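Local structure of nuclear polyadenylated RNA-binding protein NAB2 (2V75) at residues 29-34 against 54-59; 11-16 against 86-91. The protein binds the poly(A) tails of mRNAs, shields them from exosome degradation and takes part in tail-length control and nuclear export. All coordinates share one frame; numbering follows the deposited sequence.

Interaction 1: residues 29-34 against 54-59; sequences KYVAEY and SLFDSV
Val31 and Phe56 meet methyl to ring: CG2 of Val31 sits 4.0 Å from the centroid of the Phe56 ring, 27° off its normal, a CH-pi contact displaced toward CZ. That branch faces the ring because CG1 is anti to the backbone N (chi1 175°), which leaves CG2 beside it. The opposite face of the same ring is covered by CB of the preceding residue, Leu55, so Phe56 is clasped between a helix side chain and its own neighbour. Tyr30 CE2 and Phe56 CZ meet edge to edge at 4.1 Å, each near the plane of the other's ring. A second CH-pi contact is made tip to tip: Leu55 CD2 stands 3.8 Å from the Tyr34 ring centroid and only 17° off its normal. In the five-helix N-terminal domain of Nab2, assigned to the PWI-like clan, these contacts join helix 28-40 to helix 45-55 and the loop that follows. The second shell is partly polar. The Tyr34 hydroxyl is hydrogen-bonded to Glu51 of helix 45-55, four residues before Leu55, the residue that covers one face of the ring. Val31 also touches Leu18 of helix 7-18, and Glu26 touches both Val31 and Phe56.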
loop_
_atom_site.group_PDB
_atom_site.type_symbol
_atom_site.label_atom_id
_atom_site.label_comp_id
_atom_site.label_asym_id
_atom_site.label_seq_id
_atom_site.Cartn_x
_atom_site.Cartn_y
_atom_site.Cartn_z
ATOM N N LYS A 29 9.774 3.866 -1.322
ATOM C CA LYS A 29 10.148 3.190 -0.081
ATOM C C LYS A 29 9.537 3.997 1.068
ATOM O O LYS A 29 8.961 3.439 2.003
ATOM C CB LYS A 29 11.649 3.119 0.038
ATOM C CG LYS A 29 12.158 2.249 1.178
ATOM C CD LYS A 29 13.694 2.097 1.189
ATOM C CE LYS A 29 14.174 0.985 0.254
ATOM N NZ LYS A 29 13.402 -0.274 0.476
ATOM N N TYR A 30 9.610 5.320 0.960
ATOM C CA TYR A 30 9.065 6.169 2.031
ATOM C C TYR A 30 7.559 6.104 2.091
ATOM O O TYR A 30 7.014 5.928 3.192
ATOM C CB TYR A 30 9.460 7.624 1.830
ATOM C CG TYR A 30 8.852 8.565 2.860
ATOM C CD1 TYR A 30 9.301 8.559 4.163
ATOM C CD2 TYR A 30 7.852 9.472 2.528
ATOM C CE1 TYR A 30 8.774 9.446 5.107
ATOM C CE2 TYR A 30 7.300 10.355 3.482
ATOM C CZ TYR A 30 7.765 10.311 4.779
ATOM O OH TYR A 30 7.297 11.193 5.745
ATOM N N VAL A 31 6.892 6.263 0.941
ATOM C CA VAL A 31 5.413 6.158 0.878
ATOM C C VAL A 31 4.980 4.784 1.439
ATOM O O VAL A 31 4.049 4.701 2.252
ATOM C CB VAL A 31 4.843 6.429 -0.525
ATOM C CG1 VAL A 31 3.308 6.201 -0.583
ATOM C CG2 VAL A 31 5.204 7.838 -1.035
ATOM N N ALA A 32 5.657 3.711 1.063
ATOM C CA ALA A 32 5.319 2.390 1.584
ATOM C C ALA A 32 5.482 2.340 3.110
ATOM O O ALA A 32 4.628 1.820 3.846
ATOM C CB ALA A 32 6.187 1.315 0.911
ATOM N N GLU A 33 6.550 2.925 3.623
ATOM C CA GLU A 33 6.764 2.920 5.069
ATOM C C GLU A 33 5.674 3.723 5.767
ATOM O O GLU A 33 5.232 3.359 6.866
ATOM C CB GLU A 33 8.132 3.488 5.396
ATOM C CG GLU A 33 9.261 2.493 5.119
ATOM C CD GLU A 33 9.805 1.836 6.385
ATOM O OE1 GLU A 33 9.246 2.067 7.487
ATOM O OE2 GLU A 33 10.829 1.116 6.274
ATOM N N TYR A 34 5.303 4.841 5.162
ATOM C CA TYR A 34 4.336 5.729 5.800
ATOM C C TYR A 34 2.987 5.005 5.820
ATOM O O TYR A 34 2.288 5.015 6.839
ATOM C CB TYR A 34 4.175 7.030 5.032
ATOM C CG TYR A 34 3.667 8.170 5.854
ATOM C CD1 TYR A 34 4.518 9.019 6.505
ATOM C CD2 TYR A 34 2.322 8.383 6.027
ATOM C CE1 TYR A 34 4.036 10.076 7.289
ATOM C CE2 TYR A 34 1.853 9.407 6.806
ATOM C CZ TYR A 34 2.692 10.245 7.454
ATOM O OH TYR A 34 2.092 11.245 8.209
ATOM N N SER A 54 -3.095 14.347 2.108
ATOM C CA SER A 54 -2.473 15.521 2.688
ATOM C C SER A 54 -0.957 15.625 2.436
ATOM O O SER A 54 -0.424 16.698 2.434
ATOM C CB SER A 54 -2.792 15.629 4.180
ATOM O OG SER A 54 -1.956 14.823 4.972
ATOM N N LEU A 55 -0.270 14.509 2.255
ATOM C CA LEU A 55 1.162 14.492 1.986
ATOM C C LEU A 55 1.623 14.540 0.518
ATOM O O LEU A 55 2.718 15.024 0.211
ATOM C CB LEU A 55 1.761 13.245 2.621
ATOM C CG LEU A 55 2.340 13.533 4.018
ATOM C CD1 LEU A 55 1.217 13.788 5.009
ATOM C CD2 LEU A 55 3.178 12.327 4.401
ATOM N N PHE A 56 0.793 14.040 -0.377
ATOM C CA PHE A 56 1.208 13.794 -1.751
ATOM C C PHE A 56 0.109 14.308 -2.703
ATOM O O PHE A 56 -0.872 13.625 -2.876
ATOM C CB PHE A 56 1.403 12.296 -1.953
ATOM C CG PHE A 56 2.391 11.709 -0.961
ATOM C CD1 PHE A 56 3.733 12.032 -1.049
ATOM C CD2 PHE A 56 1.935 10.882 0.059
ATOM C CE1 PHE A 56 4.666 11.504 -0.113
ATOM C CE2 PHE A 56 2.836 10.388 1.006
ATOM C CZ PHE A 56 4.167 10.723 0.908
ATOM N N ASP A 57 0.289 15.499 -3.255
ATOM C CA ASP A 57 -0.640 16.077 -4.222
ATOM C C ASP A 57 -0.413 15.628 -5.671
ATOM O O ASP A 57 -1.192 15.987 -6.567
ATOM C CB ASP A 57 -0.636 17.589 -4.115
ATOM C CG ASP A 57 0.750 18.191 -4.250
ATOM O OD1 ASP A 57 1.711 17.445 -4.605
ATOM O OD2 ASP A 57 0.871 19.409 -3.976
ATOM N N SER A 58 0.626 14.831 -5.887
ATOM C CA SER A 58 0.957 14.262 -7.188
ATOM C C SER A 58 0.219 12.952 -7.500
ATOM O O SER A 58 0.350 12.423 -8.607
ATOM C CB SER A 58 2.479 14.024 -7.213
ATOM O OG SER A 58 2.862 13.278 -6.040
ATOM N N VAL A 59 -0.523 12.433 -6.518
ATOM C CA VAL A 59 -1.251 11.172 -6.604
ATOM C C VAL A 59 -2.716 11.446 -6.282
ATOM O O VAL A 59 -3.057 12.082 -5.257
ATOM C CB VAL A 59 -0.740 10.117 -5.614
ATOM C CG1 VAL A 59 -1.277 8.645 -6.062
ATOM C CG2 VAL A 59 0.796 10.238 -5.527
#

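Interaction 2: residues 11-16 against 86-91; sequences KVIVAE and NIVSKI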
loop_
_atom_site.group_PDB
_atom_site.type_symbol
_atom_site.label_atom_id
_atom_site.label_comp_id
_atom_site.label_asym_id
_atom_site.label_seq_id
_atom_site.Cartn_x
_atom_site.Cartn_y
_atom_site.Cartn_z
ATOM N N LYS A 11 5.414 -3.846 3.697
ATOM C CA LYS A 11 6.104 -2.687 3.125
ATOM C C LYS A 11 6.566 -3.049 1.725
ATOM O O LYS A 11 6.450 -2.270 0.798
ATOM C CB LYS A 11 7.266 -2.295 3.999
ATOM C CG LYS A 11 6.931 -1.578 5.311
ATOM C CD LYS A 11 8.260 -1.231 6.033
ATOM C CE LYS A 11 8.067 -1.045 7.516
ATOM N NZ LYS A 11 9.346 -1.209 8.227
ATOM N N VAL A 12 7.021 -4.276 1.548
ATOM C CA VAL A 12 7.427 -4.731 0.202
ATOM C C VAL A 12 6.232 -4.806 -0.728
ATOM O O VAL A 12 6.244 -4.299 -1.850
ATOM C CB VAL A 12 8.121 -6.084 0.233
ATOM C CG1 VAL A 12 8.226 -6.668 -1.181
ATOM C CG2 VAL A 12 9.528 -5.983 0.847
ATOM N N ILE A 13 5.114 -5.315 -0.224
ATOM C CA ILE A 13 3.912 -5.475 -1.055
ATOM C C ILE A 13 3.350 -4.142 -1.474
ATOM O O ILE A 13 2.943 -3.936 -2.615
ATOM C CB ILE A 13 2.826 -6.284 -0.318
ATOM C CG1 ILE A 13 3.206 -7.767 -0.327
ATOM C CG2 ILE A 13 1.429 -6.072 -0.941
ATOM C CD1 ILE A 13 2.377 -8.566 0.723
ATOM N N VAL A 14 3.382 -3.186 -0.565
ATOM C CA VAL A 14 2.938 -1.818 -0.904
ATOM C C VAL A 14 3.847 -1.142 -1.952
ATOM O O VAL A 14 3.354 -0.564 -2.925
ATOM C CB VAL A 14 2.778 -0.986 0.387
ATOM C CG1 VAL A 14 2.442 0.516 0.068
ATOM C CG2 VAL A 14 1.661 -1.555 1.255
ATOM N N ALA A 15 5.156 -1.239 -1.753
ATOM C CA ALA A 15 6.128 -0.817 -2.756
ATOM C C ALA A 15 5.884 -1.443 -4.133
ATOM O O ALA A 15 6.036 -0.774 -5.146
ATOM C CB ALA A 15 7.578 -1.066 -2.250
ATOM N N GLU A 16 5.537 -2.726 -4.185
ATOM C CA GLU A 16 5.304 -3.385 -5.460
ATOM C C GLU A 16 4.091 -2.760 -6.163
ATOM O O GLU A 16 4.086 -2.553 -7.392
ATOM C CB GLU A 16 5.110 -4.894 -5.263
ATOM C CG GLU A 16 6.316 -5.575 -4.741
ATOM C CD GLU A 16 7.437 -5.670 -5.748
ATOM O OE1 GLU A 16 7.210 -5.812 -6.975
ATOM O OE2 GLU A 16 8.590 -5.777 -5.292
ATOM N N ASN A 86 3.215 -15.022 -3.393
ATOM C CA ASN A 86 1.989 -15.193 -4.161
ATOM C C ASN A 86 1.307 -13.836 -4.309
ATOM O O ASN A 86 0.781 -13.487 -5.384
ATOM C CB ASN A 86 1.015 -16.186 -3.490
ATOM C CG ASN A 86 1.469 -17.641 -3.555
ATOM O OD1 ASN A 86 1.064 -18.452 -2.703
ATOM N ND2 ASN A 86 2.289 -17.990 -4.571
ATOM N N ILE A 87 1.341 -13.047 -3.232
ATOM C CA ILE A 87 0.714 -11.740 -3.245
ATOM C C ILE A 87 1.432 -10.766 -4.191
ATOM O O ILE A 87 0.809 -10.068 -4.989
ATOM C CB ILE A 87 0.573 -11.159 -1.811
ATOM C CG1 ILE A 87 -0.288 -12.094 -0.940
ATOM C CG2 ILE A 87 0.062 -9.725 -1.908
ATOM C CD1 ILE A 87 -0.489 -11.584 0.474
ATOM N N VAL A 88 2.755 -10.747 -4.100
ATOM C CA VAL A 88 3.598 -10.020 -5.048
ATOM C C VAL A 88 3.346 -10.443 -6.502
ATOM O O VAL A 88 3.183 -9.586 -7.356
ATOM C CB VAL A 88 5.076 -10.229 -4.710
ATOM C CG1 VAL A 88 5.983 -9.642 -5.820
ATOM C CG2 VAL A 88 5.449 -9.566 -3.372
ATOM N N SER A 89 3.285 -11.748 -6.772
ATOM C CA SER A 89 3.057 -12.200 -8.137
ATOM C C SER A 89 1.718 -11.649 -8.676
ATOM O O SER A 89 1.655 -11.224 -9.823
ATOM C CB SER A 89 3.184 -13.737 -8.270
ATOM O OG SER A 89 4.493 -14.046 -8.756
ATOM N N LYS A 90 0.691 -11.585 -7.835
ATOM C CA LYS A 90 -0.628 -11.075 -8.223
ATOM C C LYS A 90 -0.549 -9.576 -8.561
ATOM O O LYS A 90 -1.110 -9.130 -9.568
ATOM C CB LYS A 90 -1.654 -11.316 -7.101
ATOM C CG LYS A 90 -2.230 -12.755 -7.006
ATOM C CD LYS A 90 -2.999 -12.936 -5.696
ATOM C CE LYS A 90 -2.980 -14.369 -5.163
ATOM N NZ LYS A 90 -3.228 -15.353 -6.238
ATOM N N ILE A 91 0.155 -8.815 -7.726
ATOM C CA ILE A 91 0.302 -7.371 -7.916
ATOM C C ILE A 91 1.071 -7.052 -9.185
ATOM O O ILE A 91 0.699 -6.125 -9.920
ATOM C CB ILE A 91 0.997 -6.718 -6.698
ATOM C CG1 ILE A 91 0.009 -6.646 -5.521
ATOM C CG2 ILE A 91 1.577 -5.322 -7.082
ATOM C CD1 ILE A 91 0.655 -6.655 -4.158
#
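Ile13 packs against Ile87, Val88 and Ile91, and the evidence for close fit is the separation of 3.4 Å between Ile13 CG2 and Ile91 CD1, tighter than usual for two carbons. The two isoleucine side chains cross at about a right angle there. Toward Ile87 the nearest approach is made by Ile13 CD1, 3.7 Å from Ile87 CG2, again with the side chains crossing nearly perpendicularly. The torsions account for this: chi1 (-76°) sets CG1 beside the backbone N, and the extended chi2 (164°) carries CD1 on to Ile87. This part of the interface is buried at Ile13 and Ile87 and backed by helix 61-79, where Ala74 touches Ile13 and Ala77 and Leu78 touch Ile87.

Ile91 also reaches the other side, its CG2 resting on the backbone of Glu16, 3.7 Å from the carbonyl carbon C. Looser packing is confined to Val88 and the Glu16 carboxylate, both residues partly exposed and so nearer solvent. Val88 CG2 comes no nearer to Ile13 CG1 than 4.2 Å, and its other methyl, CG1, lies 4.2 Å from Glu16 OE1, a carboxylate passing an apolar group without bonding to it. The Glu16 chain is bent at chi2, and OE1 is instead paired in a salt bridge with NE of Arg92, the residue just after Ile91.

The axes of segments 11-16 and 86-91 approach to 9.7 Å and lie only 10° from parallel, which sets the first and last modelled helices side by side in the all-helical, PWI-like Nab2 N-terminal domain.

How the interactions relate
Both contacts are partly buried and lie on opposite sides of the chain's centre, their own centres about 17 Å apart. Val31 and Phe56 are the buried residues of interaction 1, Ile13 and Ile87 those of interaction 2; Tyr30 is exposed, Glu16 and Val88 partly so. Interaction 1 is nested within the loop closed by interaction 2, which brings together the two ends of the modelled fold. Interaction 1 sets methyl groups over aromatic rings, whereas interaction 2 packs mainly branched aliphatic side chains and buries more surface, 285 against 215 Å². Consecutive helices 7-18 and 28-40 connect them: Ala32 CB packs 3.6 Å from Lys11 O, and a long, weak ion pair joins Glu33 to Lys11.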